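Local coordinates for YbbR family protein (Desulfitobacterium hafniense, PDB 3LYW) that is of unknown function but belongs to the YbbR family, this fragment probably being one all-beta YbbR domain of a longer protein, at residues Pro3-Ser8 and Glu64-Ile69; Pro25-Lys30 and Tyr59-Glu64. All coordinates share one frame; numbering follows the deposited sequence.

How the contacts relate
Both contacts are apolar and made by side chains alone; valine methyls do all the touching in contact 2, while contact 1 adds a proline ring carbon to the leucine and isoleucine methyls. Contact 2 is the core one: near the centre of the chain, valines of strand 26-33 meet valines of strand 55-63 across the inside of the curled sheet. Contact 1 is only partly buried and sets strand 4-12 against the loop that follows strand 55-63. The two touch directly, because strands 4-12 and 26-33 are sheet neighbours: Leu5 O lies 2.8 Å from Val29 N, and Leu7 O the same distance from Val27 N. Glu64 belongs to both, marking where strand gives way to loop.

Contact 1: residues Pro3-Ser8 and Glu64-Ile69; sequences PTLTLS and EPIPNI
Leu5 and Ile66 point their side chains at each other and meet tip to tip, Leu5 CD1 lying 4.1 Å from Ile66 CD1. Both side chains are extended. In Ile66, CG1 stands opposite the carbonyl carbon and the next bond is extended (chi2 173°), which carries CD1 well forward of the loop backbone; Leu5 likewise sends CD1 straight on from its strand. The touch is therefore made by single methyls at the ends of two long arms, and the backbones stay far apart.

A second, looser pair sits beside it. Ile69 CD1 comes up to the ring of Pro3, 4.5 Å from Pro3 CD, so this end of the contact is light van der Waals packing. Pro3 presents a ring carbon rather than a flexible tip.

The two isoleucines are the first and last residues of a type II beta turn. Pro67 and Asn68 occupy its corners, Asn68 with a positive phi of 59°, and Ile69 N closes it on Ile66 O at 3.1 Å. With the two corner residues exposed, Ile66 and Ile69 both point toward residues Pro3-Ser8. Leu43 packs on Ile66 and also on Leu7, continuing the apolar patch, while Pro67 O accepts a hydrogen bond from Asn35 ND2. The result is a loop between strands 55-63 and 69-85 folded against strand 4-12, a type II turn with its flanking hydrophobic residues turned into one end of the beta domain.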
loop_
_atom_site.group_PDB
_atom_site.type_symbol
_atom_site.label_atom_id
_atom_site.label_comp_id
_atom_site.label_asym_id
_atom_site.label_seq_id
_atom_site.Cartn_x
_atom_site.Cartn_y
_atom_site.Cartn_z
ATOM N N PRO A 3 -2.886 -3.765 17.323
ATOM C CA PRO A 3 -3.899 -4.169 16.345
ATOM C C PRO A 3 -3.383 -4.670 15.000
ATOM O O PRO A 3 -2.380 -4.181 14.482
ATOM C CB PRO A 3 -4.740 -2.909 16.196
ATOM C CG PRO A 3 -3.721 -1.818 16.344
ATOM C CD PRO A 3 -2.912 -2.304 17.532
ATOM N N THR A 4 -4.070 -5.669 14.455
ATOM C CA THR A 4 -3.727 -6.217 13.149
ATOM C C THR A 4 -4.744 -5.546 12.252
ATOM O O THR A 4 -5.944 -5.657 12.487
ATOM C CB THR A 4 -3.913 -7.738 13.100
ATOM O OG1 THR A 4 -2.914 -8.359 13.915
ATOM C CG2 THR A 4 -3.768 -8.246 11.671
ATOM N N LEU A 5 -4.266 -4.831 11.242
ATOM C CA LEU A 5 -5.152 -4.100 10.353
ATOM C C LEU A 5 -5.213 -4.665 8.944
ATOM O O LEU A 5 -4.289 -5.329 8.483
ATOM C CB LEU A 5 -4.699 -2.639 10.276
ATOM C CG LEU A 5 -4.281 -2.042 11.624
ATOM C CD1 LEU A 5 -3.719 -0.644 11.421
ATOM C CD2 LEU A 5 -5.457 -2.036 12.564
ATOM N N THR A 6 -6.324 -4.389 8.272
ATOM C CA THR A 6 -6.534 -4.796 6.888
ATOM C C THR A 6 -6.749 -3.483 6.152
ATOM O O THR A 6 -7.795 -2.843 6.303
ATOM C CB THR A 6 -7.773 -5.679 6.747
ATOM O OG1 THR A 6 -7.603 -6.841 7.568
ATOM C CG2 THR A 6 -7.969 -6.103 5.291
ATOM N N LEU A 7 -5.750 -3.071 5.378
ATOM C CA LEU A 7 -5.826 -1.802 4.667
ATOM C C LEU A 7 -5.933 -2.006 3.166
ATOM O O LEU A 7 -5.460 -3.016 2.629
ATOM C CB LEU A 7 -4.578 -0.973 4.959
ATOM C CG LEU A 7 -4.190 -0.852 6.428
ATOM C CD1 LEU A 7 -2.834 -0.177 6.524
ATOM C CD2 LEU A 7 -5.254 -0.087 7.193
ATOM N N SER A 8 -6.567 -1.058 2.486
ATOM C CA SER A 8 -6.669 -1.147 1.043
ATOM C C SER A 8 -5.350 -0.581 0.507
ATOM O O SER A 8 -4.702 0.247 1.160
ATOM C CB SER A 8 -7.864 -0.339 0.541
ATOM O OG SER A 8 -7.806 0.990 1.005
ATOM N N GLU A 64 1.231 4.100 5.182
ATOM C CA GLU A 64 1.241 5.518 5.522
ATOM C C GLU A 64 1.454 5.601 7.032
ATOM O O GLU A 64 0.946 4.766 7.778
ATOM C CB GLU A 64 -0.087 6.174 5.140
ATOM C CG GLU A 64 -0.516 5.885 3.713
ATOM C CD GLU A 64 -1.772 6.643 3.318
ATOM O OE1 GLU A 64 -2.728 6.660 4.122
ATOM O OE2 GLU A 64 -1.807 7.211 2.203
ATOM N N PRO A 65 2.233 6.592 7.498
ATOM C CA PRO A 65 2.503 6.766 8.931
ATOM C C PRO A 65 1.223 6.811 9.776
ATOM O O PRO A 65 0.254 7.470 9.409
ATOM C CB PRO A 65 3.265 8.088 8.976
ATOM C CG PRO A 65 4.036 8.064 7.692
ATOM C CD PRO A 65 2.999 7.565 6.698
ATOM N N ILE A 66 1.226 6.093 10.894
ATOM C CA ILE A 66 0.082 6.065 11.806
ATOM C C ILE A 66 0.563 6.503 13.182
ATOM O O ILE A 66 1.455 5.886 13.750
ATOM C CB ILE A 66 -0.498 4.647 11.953
ATOM C CG1 ILE A 66 -0.929 4.111 10.591
ATOM C CG2 ILE A 66 -1.681 4.667 12.905
ATOM C CD1 ILE A 66 -1.351 2.651 10.630
ATOM N N PRO A 67 -0.029 7.569 13.740
ATOM C CA PRO A 67 0.389 8.041 15.063
ATOM C C PRO A 67 0.387 6.968 16.155
ATOM O O PRO A 67 -0.546 6.175 16.274
ATOM C CB PRO A 67 -0.605 9.163 15.355
ATOM C CG PRO A 67 -0.899 9.704 13.986
ATOM C CD PRO A 67 -1.067 8.445 13.173
ATOM N N ASN A 68 1.454 6.952 16.944
ATOM C CA ASN A 68 1.607 6.025 18.057
ATOM C C ASN A 68 1.568 4.559 17.653
ATOM O O ASN A 68 1.296 3.699 18.483
ATOM C CB ASN A 68 0.523 6.286 19.107
ATOM C CG ASN A 68 0.376 7.754 19.432
ATOM O OD1 ASN A 68 -0.473 8.443 18.865
ATOM N ND2 ASN A 68 1.222 8.250 20.332
ATOM N N ILE A 69 1.844 4.277 16.388
ATOM C CA ILE A 69 1.836 2.907 15.899
ATOM C C ILE A 69 3.078 2.602 15.076
ATOM O O ILE A 69 3.469 3.378 14.210
ATOM C CB ILE A 69 0.605 2.642 15.019
ATOM C CG1 ILE A 69 -0.665 2.686 15.868
ATOM C CG2 ILE A 69 0.755 1.313 14.319
ATOM C CD1 ILE A 69 -0.760 1.566 16.876
#

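Contact 2: residues Pro25-Lys30 and Tyr59-Glu64; sequences PSVRVK and YEVKVE
Val27 holds CG1 anti to its backbone N (chi1 178°), which puts CG2 opposite the carbonyl carbon, and Val61 has the same rotamer. With these settings CG1 of Val61 comes up to the forked end of Val27: it is 3.8 Å from Val27 CG2 and 4.1 Å from Val27 CG1. The two side chains reach for each other tip to tip, one methyl of Val61 facing both branches of its partner.

Two residues further along each segment, Val29 and Val63 share that rotamer but meet differently. Their side chains slide past one another in opposite directions, and a single methyl from each does the touching, Val29 CG2 lying 3.9 Å from Val63 CG2. One pair is thus met head-on and the other in passing. The segments run in the same general direction, so that Val27 matches Val61 and Val29 matches Val63. The CA atoms of Val27 and Val61 are 8.3 Å apart, a spacing for side chains packing face on face and too wide for neighbouring strands of one sheet. Every second residue takes part; the intervening Arg28 is exposed, and Lys62 starts its side chain away from residues Pro25-Lys30.

The contact lies inside a sheet whose strand pairings close on themselves, like a small barrel. Strand 69-85 lies between the two segments' strands on one side, placing Ile71 on Val29, Ile74 on Val27 and Val79 on Val61. Around the other side run strands 4-12 and 44-48: Leu7 packs on both Val29 and Val63, Leu9 on Val61, and Ala45 on Val27.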
loop_
_atom_site.group_PDB
_atom_site.type_symbol
_atom_site.label_atom_id
_atom_site.label_comp_id
_atom_site.label_asym_id
_atom_site.label_seq_id
_atom_site.Cartn_x
_atom_site.Cartn_y
_atom_site.Cartn_z
ATOM N N PRO A 25 -4.542 -5.656 -4.428
ATOM C CA PRO A 25 -4.994 -6.497 -3.319
ATOM C C PRO A 25 -5.012 -5.722 -2.016
ATOM O O PRO A 25 -4.492 -4.610 -1.951
ATOM C CB PRO A 25 -3.970 -7.624 -3.312
ATOM C CG PRO A 25 -2.717 -6.902 -3.706
ATOM C CD PRO A 25 -3.187 -6.046 -4.856
ATOM N N SER A 26 -5.648 -6.296 -1.001
ATOM C CA SER A 26 -5.705 -5.670 0.308
ATOM C C SER A 26 -4.410 -6.070 0.997
ATOM O O SER A 26 -3.728 -6.989 0.548
ATOM C CB SER A 26 -6.908 -6.177 1.110
ATOM O OG SER A 26 -6.875 -7.587 1.264
ATOM N N VAL A 27 -4.081 -5.386 2.080
ATOM C CA VAL A 27 -2.849 -5.645 2.808
ATOM C C VAL A 27 -3.119 -5.863 4.298
ATOM O O VAL A 27 -3.902 -5.121 4.906
ATOM C CB VAL A 27 -1.884 -4.450 2.660
ATOM C CG1 VAL A 27 -0.631 -4.695 3.464
ATOM C CG2 VAL A 27 -1.543 -4.239 1.201
ATOM N N ARG A 28 -2.473 -6.874 4.883
ATOM C CA ARG A 28 -2.631 -7.142 6.316
ATOM C C ARG A 28 -1.391 -6.604 7.022
ATOM O O ARG A 28 -0.265 -6.919 6.626
ATOM C CB ARG A 28 -2.760 -8.639 6.571
ATOM C CG ARG A 28 -4.031 -9.218 6.019
ATOM C CD ARG A 28 -5.040 -9.510 7.110
ATOM N NE ARG A 28 -5.091 -10.939 7.409
ATOM C CZ ARG A 28 -6.076 -11.533 8.077
ATOM N NH1 ARG A 28 -7.103 -10.820 8.523
ATOM N NH2 ARG A 28 -6.044 -12.844 8.283
ATOM N N VAL A 29 -1.600 -5.805 8.066
ATOM C CA VAL A 29 -0.499 -5.200 8.799
ATOM C C VAL A 29 -0.531 -5.504 10.291
ATOM O O VAL A 29 -1.547 -5.318 10.949
ATOM C CB VAL A 29 -0.511 -3.661 8.610
ATOM C CG1 VAL A 29 0.630 -3.021 9.386
ATOM C CG2 VAL A 29 -0.406 -3.312 7.124
ATOM N N LYS A 30 0.593 -5.988 10.810
ATOM C CA LYS A 30 0.730 -6.276 12.229
ATOM C C LYS A 30 1.434 -5.060 12.794
ATOM O O LYS A 30 2.342 -4.504 12.162
ATOM C CB LYS A 30 1.574 -7.528 12.460
ATOM C CG LYS A 30 0.880 -8.809 12.039
ATOM C CD LYS A 30 1.669 -10.027 12.467
ATOM C CE LYS A 30 1.004 -11.314 12.007
ATOM N NZ LYS A 30 1.863 -12.499 12.300
ATOM N N TYR A 59 6.458 -4.091 -6.819
ATOM C CA TYR A 59 6.563 -2.909 -5.992
ATOM C C TYR A 59 6.479 -3.285 -4.524
ATOM O O TYR A 59 5.696 -4.151 -4.137
ATOM C CB TYR A 59 5.445 -1.922 -6.350
ATOM C CG TYR A 59 5.498 -1.445 -7.785
ATOM C CD1 TYR A 59 6.334 -0.390 -8.166
ATOM C CD2 TYR A 59 4.723 -2.055 -8.771
ATOM C CE1 TYR A 59 6.391 0.041 -9.486
ATOM C CE2 TYR A 59 4.780 -1.629 -10.103
ATOM C CZ TYR A 59 5.613 -0.581 -10.448
ATOM O OH TYR A 59 5.657 -0.155 -11.756
ATOM N N GLU A 60 7.303 -2.631 -3.717
ATOM C CA GLU A 60 7.323 -2.864 -2.285
ATOM C C GLU A 60 6.122 -2.177 -1.642
ATOM O O GLU A 60 5.875 -0.996 -1.875
ATOM C CB GLU A 60 8.597 -2.286 -1.682
ATOM C CG GLU A 60 8.742 -2.529 -0.203
ATOM C CD GLU A 60 9.798 -1.626 0.424
ATOM O OE1 GLU A 60 10.865 -1.438 -0.198
ATOM O OE2 GLU A 60 9.558 -1.108 1.537
ATOM N N VAL A 61 5.392 -2.916 -0.819
ATOM C CA VAL A 61 4.226 -2.362 -0.147
ATOM C C VAL A 61 4.699 -1.593 1.078
ATOM O O VAL A 61 5.513 -2.088 1.860
ATOM C CB VAL A 61 3.249 -3.478 0.300
ATOM C CG1 VAL A 61 2.006 -2.854 0.960
ATOM C CG2 VAL A 61 2.860 -4.328 -0.882
ATOM N N LYS A 62 4.204 -0.372 1.228
ATOM C CA LYS A 62 4.560 0.459 2.365
ATOM C C LYS A 62 3.283 0.911 3.060
ATOM O O LYS A 62 2.201 0.791 2.498
ATOM C CB LYS A 62 5.348 1.672 1.872
ATOM C CG LYS A 62 6.596 1.294 1.073
ATOM C CD LYS A 62 7.078 2.459 0.224
ATOM C CE LYS A 62 8.247 2.052 -0.660
ATOM N NZ LYS A 62 8.533 3.064 -1.720
ATOM N N VAL A 63 3.403 1.444 4.269
ATOM C CA VAL A 63 2.232 1.902 5.004
ATOM C C VAL A 63 2.327 3.373 5.366
ATOM O O VAL A 63 3.369 3.850 5.804
ATOM C CB VAL A 63 2.021 1.075 6.290
ATOM C CG1 VAL A 63 0.847 1.617 7.074
ATOM C CG2 VAL A 63 1.786 -0.378 5.929
ATOM N N GLU A 64 1.231 4.100 5.182
ATOM C CA GLU A 64 1.241 5.518 5.522
ATOM C C GLU A 64 1.454 5.601 7.032
ATOM O O GLU A 64 0.946 4.766 7.778
ATOM C CB GLU A 64 -0.087 6.174 5.140
ATOM C CG GLU A 64 -0.516 5.885 3.713
ATOM C CD GLU A 64 -1.772 6.643 3.318
ATOM O OE1 GLU A 64 -2.728 6.660 4.122
ATOM O OE2 GLU A 64 -1.807 7.211 2.203
#